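Hypothetical protein (Lactobacillus plantarum, PDB 2IAY) is of unknown function but probably has a role in amino-acid metabolism, and is the first structural representative of its family. Local coordinates at residues Phe41-Pro49 against Ala94-Phe105. Sequence-based numbering, arbitrary orientation.
Sequences FSFERSLDP and AVEQLRYILANF. With GOL (glycerol), chain C.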
ATOM      1  N   PHE A  41      -3.117   4.615  10.901  1.00  7.55           N
ATOM      2  CA  PHE A  41      -2.231   3.466  10.794  1.00  7.51           C
ATOM      3  C   PHE A  41      -1.412   3.575   9.535  1.00  7.95           C
ATOM      4  O   PHE A  41      -2.006   3.761   8.464  1.00 10.40           O
ATOM      5  CB  PHE A  41      -3.036   2.181  10.691  1.00  7.65           C
ATOM      6  CG  PHE A  41      -3.859   1.895  11.884  1.00  9.31           C
ATOM      7  CD1 PHE A  41      -5.106   2.513  12.039  1.00 11.20           C
ATOM      8  CD2 PHE A  41      -3.444   1.017  12.841  1.00 12.45           C
ATOM      9  CE1 PHE A  41      -5.882   2.258  13.126  1.00 13.10           C
ATOM     10  CE2 PHE A  41      -4.282   0.739  13.968  1.00 13.46           C
ATOM     11  CZ  PHE A  41      -5.454   1.358  14.081  1.00 12.62           C
ATOM     12  N   SER A  42      -0.097   3.421   9.622  1.00  7.50           N
ATOM     13  CA  SER A  42       0.733   3.509   8.416  0.50  7.58           C
ATOM     14  C   SER A  42       1.610   2.281   8.229  1.00  7.55           C
ATOM     15  O   SER A  42       1.964   1.569   9.196  1.00  8.20           O
ATOM     16  CB  SER A  42       1.594   4.764   8.410  0.50 10.11           C
ATOM     17  OG  SER A  42       2.562   4.718   9.434  0.50 12.11           O
ATOM     18  N   PHE A  43       1.960   2.027   6.968  1.00  6.88           N
ATOM     19  CA  PHE A  43       2.738   0.876   6.534  1.00  6.62           C
ATOM     20  C   PHE A  43       3.588   1.328   5.342  1.00  7.13           C
ATOM     21  O   PHE A  43       3.109   2.065   4.479  1.00  9.60           O
ATOM     22  CB  PHE A  43       1.753  -0.246   6.097  1.00  7.40           C
ATOM     23  CG  PHE A  43       2.399  -1.503   5.579  1.00  7.99           C
ATOM     24  CD1 PHE A  43       2.716  -1.630   4.257  1.00  8.49           C
ATOM     25  CD2 PHE A  43       2.667  -2.531   6.416  1.00  8.15           C
ATOM     26  CE1 PHE A  43       3.279  -2.794   3.784  1.00  8.73           C
ATOM     27  CE2 PHE A  43       3.242  -3.714   5.958  1.00  8.60           C
ATOM     28  CZ  PHE A  43       3.545  -3.810   4.645  1.00  8.27           C
ATOM     29  N   GLU A  44       4.836   0.906   5.336  1.00  7.16           N
ATOM     30  CA  GLU A  44       5.718   1.222   4.218  0.50  7.72           C
ATOM     31  C   GLU A  44       6.658   0.063   3.962  1.00  7.48           C
ATOM     32  O   GLU A  44       7.214  -0.514   4.888  1.00  8.92           O
ATOM     33  CB  GLU A  44       6.509   2.501   4.510  0.50 10.27           C
ATOM     34  CG  GLU A  44       7.549   2.845   3.472  0.50 12.73           C
ATOM     35  CD  GLU A  44       8.382   4.019   3.907  0.50 15.70           C
ATOM     36  OE1 GLU A  44       7.789   5.104   4.122  0.50 19.21           O
ATOM     37  OE2 GLU A  44       9.602   3.830   4.021  0.50 22.25           O
ATOM     38  N   ARG A  45       6.875  -0.237   2.692  1.00  6.66           N
ATOM     39  CA  ARG A  45       7.874  -1.229   2.285  1.00  6.93           C
ATOM     40  C   ARG A  45       8.665  -0.778   1.085  1.00  6.79           C
ATOM     41  O   ARG A  45       8.106  -0.248   0.146  1.00  7.92           O
ATOM     42  CB  ARG A  45       7.243  -2.579   1.938  1.00  8.66           C
ATOM     43  CG  ARG A  45       6.675  -3.352   3.128  1.00  9.83           C
ATOM     44  CD  ARG A  45       7.768  -3.889   4.044  1.00 10.91           C
ATOM     45  NE  ARG A  45       7.209  -4.660   5.136  1.00 11.85           N
ATOM     46  CZ  ARG A  45       6.808  -4.186   6.312  1.00 13.75           C
ATOM     47  NH1 ARG A  45       6.841  -2.894   6.594  1.00 12.82           N
ATOM     48  NH2 ARG A  45       6.346  -5.031   7.237  1.00 15.41           N
ATOM     49  N   SER A  46       9.966  -1.018   1.136  1.00  7.92           N
ATOM     50  CA  SER A  46      10.831  -0.901  -0.024  1.00  7.83           C
ATOM     51  C   SER A  46      10.514  -1.960  -1.058  1.00  7.73           C
ATOM     52  O   SER A  46      10.118  -3.061  -0.734  1.00 10.07           O
ATOM     53  CB  SER A  46      12.256  -1.053   0.404  1.00 10.21           C
ATOM     54  OG  SER A  46      12.589   0.066   1.157  1.00 13.72           O
ATOM     55  N   LEU A  47      10.666  -1.597  -2.311  1.00  7.03           N
ATOM     56  CA  LEU A  47      10.550  -2.491  -3.436  1.00  7.69           C
ATOM     57  C   LEU A  47      11.827  -2.448  -4.274  1.00  7.26           C
ATOM     58  O   LEU A  47      12.318  -1.377  -4.676  1.00  8.37           O
ATOM     59  CB  LEU A  47       9.375  -2.118  -4.331  1.00  7.89           C
ATOM     60  CG  LEU A  47       8.007  -2.017  -3.660  1.00  7.86           C
ATOM     61  CD1 LEU A  47       6.974  -1.499  -4.661  1.00  9.74           C
ATOM     62  CD2 LEU A  47       7.563  -3.355  -3.029  1.00  8.90           C
ATOM     63  N   ASP A  48      12.337  -3.651  -4.576  1.00  7.93           N
ATOM     64  CA  ASP A  48      13.424  -3.850  -5.544  1.00  7.42           C
ATOM     65  C   ASP A  48      14.639  -2.942  -5.326  1.00  7.17           C
ATOM     66  O   ASP A  48      15.045  -2.222  -6.221  1.00  8.72           O
ATOM     67  CB  ASP A  48      12.874  -3.706  -6.983  1.00  8.12           C
ATOM     68  CG  ASP A  48      13.821  -4.225  -8.053  1.00  8.96           C
ATOM     69  OD1 ASP A  48      14.752  -4.979  -7.709  1.00  9.25           O
ATOM     70  OD2 ASP A  48      13.622  -3.845  -9.224  1.00 12.23           O
ATOM     71  N   PRO A  49      15.261  -3.019  -4.155  1.00  7.55           N
ATOM     72  CA  PRO A  49      16.491  -2.236  -3.941  1.00  8.33           C
ATOM     73  C   PRO A  49      17.694  -2.819  -4.647  1.00  8.24           C
ATOM     74  O   PRO A  49      17.769  -4.055  -4.882  1.00  7.64           O
ATOM     75  CB  PRO A  49      16.671  -2.297  -2.426  1.00  8.60           C
ATOM     76  CG  PRO A  49      16.101  -3.633  -2.065  1.00  9.83           C
ATOM     77  CD  PRO A  49      14.874  -3.760  -2.946  1.00  8.09           C
ATOM     78  N   ALA A  94       9.528  -5.482  -9.086  1.00  8.43           N
ATOM     79  CA  ALA A  94       8.837  -4.596  -8.133  1.00  8.42           C
ATOM     80  C   ALA A  94       7.364  -4.972  -8.067  1.00  7.62           C
ATOM     81  O   ALA A  94       6.790  -4.993  -6.980  1.00  7.43           O
ATOM     82  CB  ALA A  94       9.034  -3.131  -8.519  1.00  9.18           C
ATOM     83  N   VAL A  95       6.738  -5.223  -9.219  1.00  8.26           N
ATOM     84  CA  VAL A  95       5.322  -5.605  -9.238  1.00  7.86           C
ATOM     85  C   VAL A  95       5.125  -6.928  -8.507  1.00  7.11           C
ATOM     86  O   VAL A  95       4.201  -7.037  -7.708  1.00  7.54           O
ATOM     87  CB  VAL A  95       4.781  -5.688 -10.676  1.00  8.43           C
ATOM     88  CG1 VAL A  95       3.380  -6.302 -10.655  1.00 10.92           C
ATOM     89  CG2 VAL A  95       4.755  -4.320 -11.315  1.00 10.61           C
ATOM     90  N   GLU A  96       5.989  -7.914  -8.739  1.00  6.82           N
ATOM     91  CA  GLU A  96       5.825  -9.175  -8.014  1.00  6.73           C
ATOM     92  C   GLU A  96       5.925  -8.991  -6.507  1.00  6.86           C
ATOM     93  O   GLU A  96       5.147  -9.604  -5.740  1.00  6.36           O
ATOM     94  CB  GLU A  96       6.835 -10.211  -8.478  1.00  9.02           C
ATOM     95  CG  GLU A  96       6.496 -10.776  -9.868  1.00 10.54           C
ATOM     96  CD  GLU A  96       5.037 -11.277  -9.918  1.00 12.59           C
ATOM     97  OE1 GLU A  96       4.641 -12.207  -9.171  1.00 14.61           O
ATOM     98  OE2 GLU A  96       4.223 -10.661 -10.657  1.00 14.61           O
ATOM     99  N   GLN A  97       6.868  -8.164  -6.055  1.00  6.34           N
ATOM    100  CA  GLN A  97       7.031  -7.929  -4.626  1.00  6.63           C
ATOM    101  C   GLN A  97       5.811  -7.204  -4.068  1.00  5.98           C
ATOM    102  O   GLN A  97       5.313  -7.528  -2.997  1.00  6.15           O
ATOM    103  CB  GLN A  97       8.340  -7.160  -4.379  1.00  7.18           C
ATOM    104  CG  GLN A  97       8.667  -6.995  -2.915  1.00  6.54           C
ATOM    105  CD  GLN A  97       9.961  -6.282  -2.680  1.00  6.73           C
ATOM    106  OE1 GLN A  97      10.643  -5.894  -3.630  1.00  8.41           O
ATOM    107  NE2 GLN A  97      10.254  -6.031  -1.419  1.00  8.72           N
ATOM    108  N   LEU A  98       5.358  -6.179  -4.769  1.00  6.62           N
ATOM    109  CA  LEU A  98       4.139  -5.467  -4.359  1.00  6.36           C
ATOM    110  C   LEU A  98       2.952  -6.398  -4.240  1.00  5.81           C
ATOM    111  O   LEU A  98       2.207  -6.390  -3.272  1.00  6.60           O
ATOM    112  CB  LEU A  98       3.877  -4.328  -5.345  1.00  7.80           C
ATOM    113  CG  LEU A  98       2.584  -3.539  -5.092  1.00  8.92           C
ATOM    114  CD1 LEU A  98       2.806  -1.982  -5.262  1.00 12.54           C
ATOM    115  CD2 LEU A  98       1.429  -4.020  -5.892  1.00 12.96           C
ATOM    116  N   ARG A  99       2.770  -7.225  -5.258  1.00  6.73           N
ATOM    117  CA  ARG A  99       1.653  -8.172  -5.213  1.00  7.06           C
ATOM    118  C   ARG A  99       1.750  -9.168  -4.070  1.00  6.92           C
ATOM    119  O   ARG A  99       0.750  -9.541  -3.464  1.00  7.70           O
ATOM    120  CB  ARG A  99       1.521  -8.898  -6.541  1.00  6.86           C
ATOM    121  CG  ARG A  99       1.013  -8.053  -7.712  1.00  6.93           C
ATOM    122  CD  ARG A  99      -0.384  -7.488  -7.494  1.00  7.89           C
ATOM    123  NE  ARG A  99      -0.892  -7.019  -8.798  1.00  8.34           N
ATOM    124  CZ  ARG A  99      -1.258  -5.792  -9.132  1.00  8.10           C
ATOM    125  NH1 ARG A  99      -1.406  -4.862  -8.219  1.00  8.58           N
ATOM    126  NH2 ARG A  99      -1.465  -5.499 -10.409  1.00  9.02           N
ATOM    127  N   TYR A 100       2.966  -9.611  -3.761  1.00  7.12           N
ATOM    128  CA  TYR A 100       3.203 -10.502  -2.644  1.00  6.95           C
ATOM    129  C   TYR A 100       2.785  -9.855  -1.321  1.00  6.54           C
ATOM    130  O   TYR A 100       2.135 -10.474  -0.504  1.00  8.08           O
ATOM    131  CB  TYR A 100       4.710 -10.898  -2.647  1.00  7.94           C
ATOM    132  CG  TYR A 100       5.065 -11.929  -1.603  1.00  9.50           C
ATOM    133  CD1 TYR A 100       5.357 -11.575  -0.307  1.00 12.32           C
ATOM    134  CD2 TYR A 100       5.023 -13.278  -1.920  1.00 12.06           C
ATOM    135  CE1 TYR A 100       5.641 -12.576   0.658  1.00 15.51           C
ATOM    136  CE2 TYR A 100       5.326 -14.255  -1.007  1.00 15.96           C
ATOM    137  CZ  TYR A 100       5.617 -13.901   0.264  1.00 14.71           C
ATOM    138  OH  TYR A 100       5.894 -14.889   1.158  1.00 21.47           O
ATOM    139  N   ILE A 101       3.199  -8.609  -1.120  1.00  6.55           N
ATOM    140  CA  ILE A 101       2.860  -7.876   0.067  1.00  8.10           C
ATOM    141  C   ILE A 101       1.345  -7.738   0.187  1.00  7.45           C
ATOM    142  O   ILE A 101       0.741  -7.987   1.247  1.00  9.46           O
ATOM    143  CB  ILE A 101       3.567  -6.480   0.079  1.00  8.46           C
ATOM    144  CG1 ILE A 101       5.081  -6.640   0.210  1.00  8.40           C
ATOM    145  CG2 ILE A 101       3.004  -5.601   1.204  1.00 10.45           C
ATOM    146  CD1 ILE A 101       5.875  -5.409  -0.236  1.00 10.56           C
ATOM    147  N   LEU A 102       0.710  -7.281  -0.889  1.00  7.99           N
ATOM    148  CA  LEU A 102      -0.730  -7.056  -0.855  1.00  8.68           C
ATOM    149  C   LEU A 102      -1.546  -8.330  -0.769  1.00  8.55           C
ATOM    150  O   LEU A 102      -2.637  -8.317  -0.243  1.00  8.72           O
ATOM    151  CB  LEU A 102      -1.170  -6.187  -2.026  1.00  9.44           C
ATOM    152  CG  LEU A 102      -0.557  -4.785  -2.077  1.00 11.01           C
ATOM    153  CD1 LEU A 102      -1.107  -3.978  -3.250  1.00 14.53           C
ATOM    154  CD2 LEU A 102      -0.785  -4.049  -0.768  1.00 12.06           C
ATOM    155  N   ALA A 103      -1.003  -9.448  -1.240  1.00  8.62           N
ATOM    156  CA  ALA A 103      -1.711 -10.705  -1.137  1.00  7.77           C
ATOM    157  C   ALA A 103      -1.950 -11.049   0.321  1.00  8.23           C
ATOM    158  O   ALA A 103      -2.963 -11.596   0.666  1.00  8.51           O
ATOM    159  CB  ALA A 103      -0.889 -11.836  -1.801  1.00 10.67           C
ATOM    160  N   ASN A 104      -1.013 -10.724   1.196  1.00  7.69           N
ATOM    161  CA  ASN A 104      -1.204 -10.945   2.615  1.00  8.22           C
ATOM    162  C   ASN A 104      -2.380 -10.099   3.172  1.00  7.55           C
ATOM    163  O   ASN A 104      -3.093 -10.545   4.047  1.00  8.46           O
ATOM    164  CB  ASN A 104       0.057 -10.643   3.423  1.00  9.33           C
ATOM    165  CG  ASN A 104       1.152 -11.636   3.230  1.00 11.32           C
ATOM    166  OD1 ASN A 104       0.890 -12.816   2.991  1.00 12.44           O
ATOM    167  ND2 ASN A 104       2.385 -11.189   3.417  1.00 13.67           N
ATOM    168  N   PHE A 105      -2.503  -8.868   2.664  1.00  7.28           N
ATOM    169  CA  PHE A 105      -3.593  -8.008   3.080  1.00  7.55           C
ATOM    170  C   PHE A 105      -4.940  -8.546   2.584  1.00  7.38           C
ATOM    171  O   PHE A 105      -5.936  -8.439   3.291  1.00  8.63           O
ATOM    172  CB  PHE A 105      -3.366  -6.582   2.574  1.00  6.76           C
ATOM    173  CG  PHE A 105      -2.181  -5.829   3.143  1.00  6.73           C
ATOM    174  CD1 PHE A 105      -1.326  -6.358   4.094  1.00  8.70           C
ATOM    175  CD2 PHE A 105      -1.950  -4.558   2.684  1.00  9.10           C
ATOM    176  CE1 PHE A 105      -0.240  -5.609   4.534  1.00  8.57           C
ATOM    177  CE2 PHE A 105      -0.881  -3.807   3.160  1.00  9.56           C
ATOM    178  CZ  PHE A 105       0.000  -4.359   4.059  1.00  8.72           C
TER
HETATM  179  C1  GOL C 115      10.840   1.299   5.827  1.00 25.68           C
HETATM  180  C2  GOL C 115      10.727   0.465   4.549  1.00 20.15           C
HETATM  181  O2  GOL C 115      11.566   1.030   3.578  1.00 22.25           O
HETATM  182  C3  GOL C 115      11.038  -0.999   4.834  1.00 19.70           C
HETATM  183  O3  GOL C 115      11.054  -1.848   3.695  1.00 11.50           O
HETATM  184  O   HOH W   1      11.328  -3.950 -10.801  1.00 18.16           O
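L47 of strand 41-47 sits in a hollow on helix 92-107 lined by A94, Q97, L98 and I101. This is helix-on-sheet packing, part of what was proposed as a new fold. Residues 94-105 run roughly antiparallel to the strand, and the helix covers one face of a four-stranded antiparallel sheet. L47 CD2 lies against Q97 CG (3.8 Å) and I101 CD1, while its CD1 reaches L98. I101 is the opposing bump. Its CD1 fits between R45 CB and L47 CD2, and its CG2 touches F43 CE1 (3.8 Å). Farther along, F105 stands on F43 in a T-shaped stack, planes at 76°. F43 CG is anti to the backbone N (chi1 178°), which turns the ring toward the helix. F105 CZ meets it over the centre of one face. F33 also touches both rings. At the other end, Q97 extends across L47 to the backbone, where its OE1 accepts a hydrogen bond from D48 N. Replacing Q97 with an alanine would probably leave D48 N without this acceptor and open a gap beside L47 CD2. A water joins D48 OD2 to A94 N. The D48 N to Q97 OE1 bond measures 3.0 Å, with the donor tilted 22° from the amide carbonyl plane.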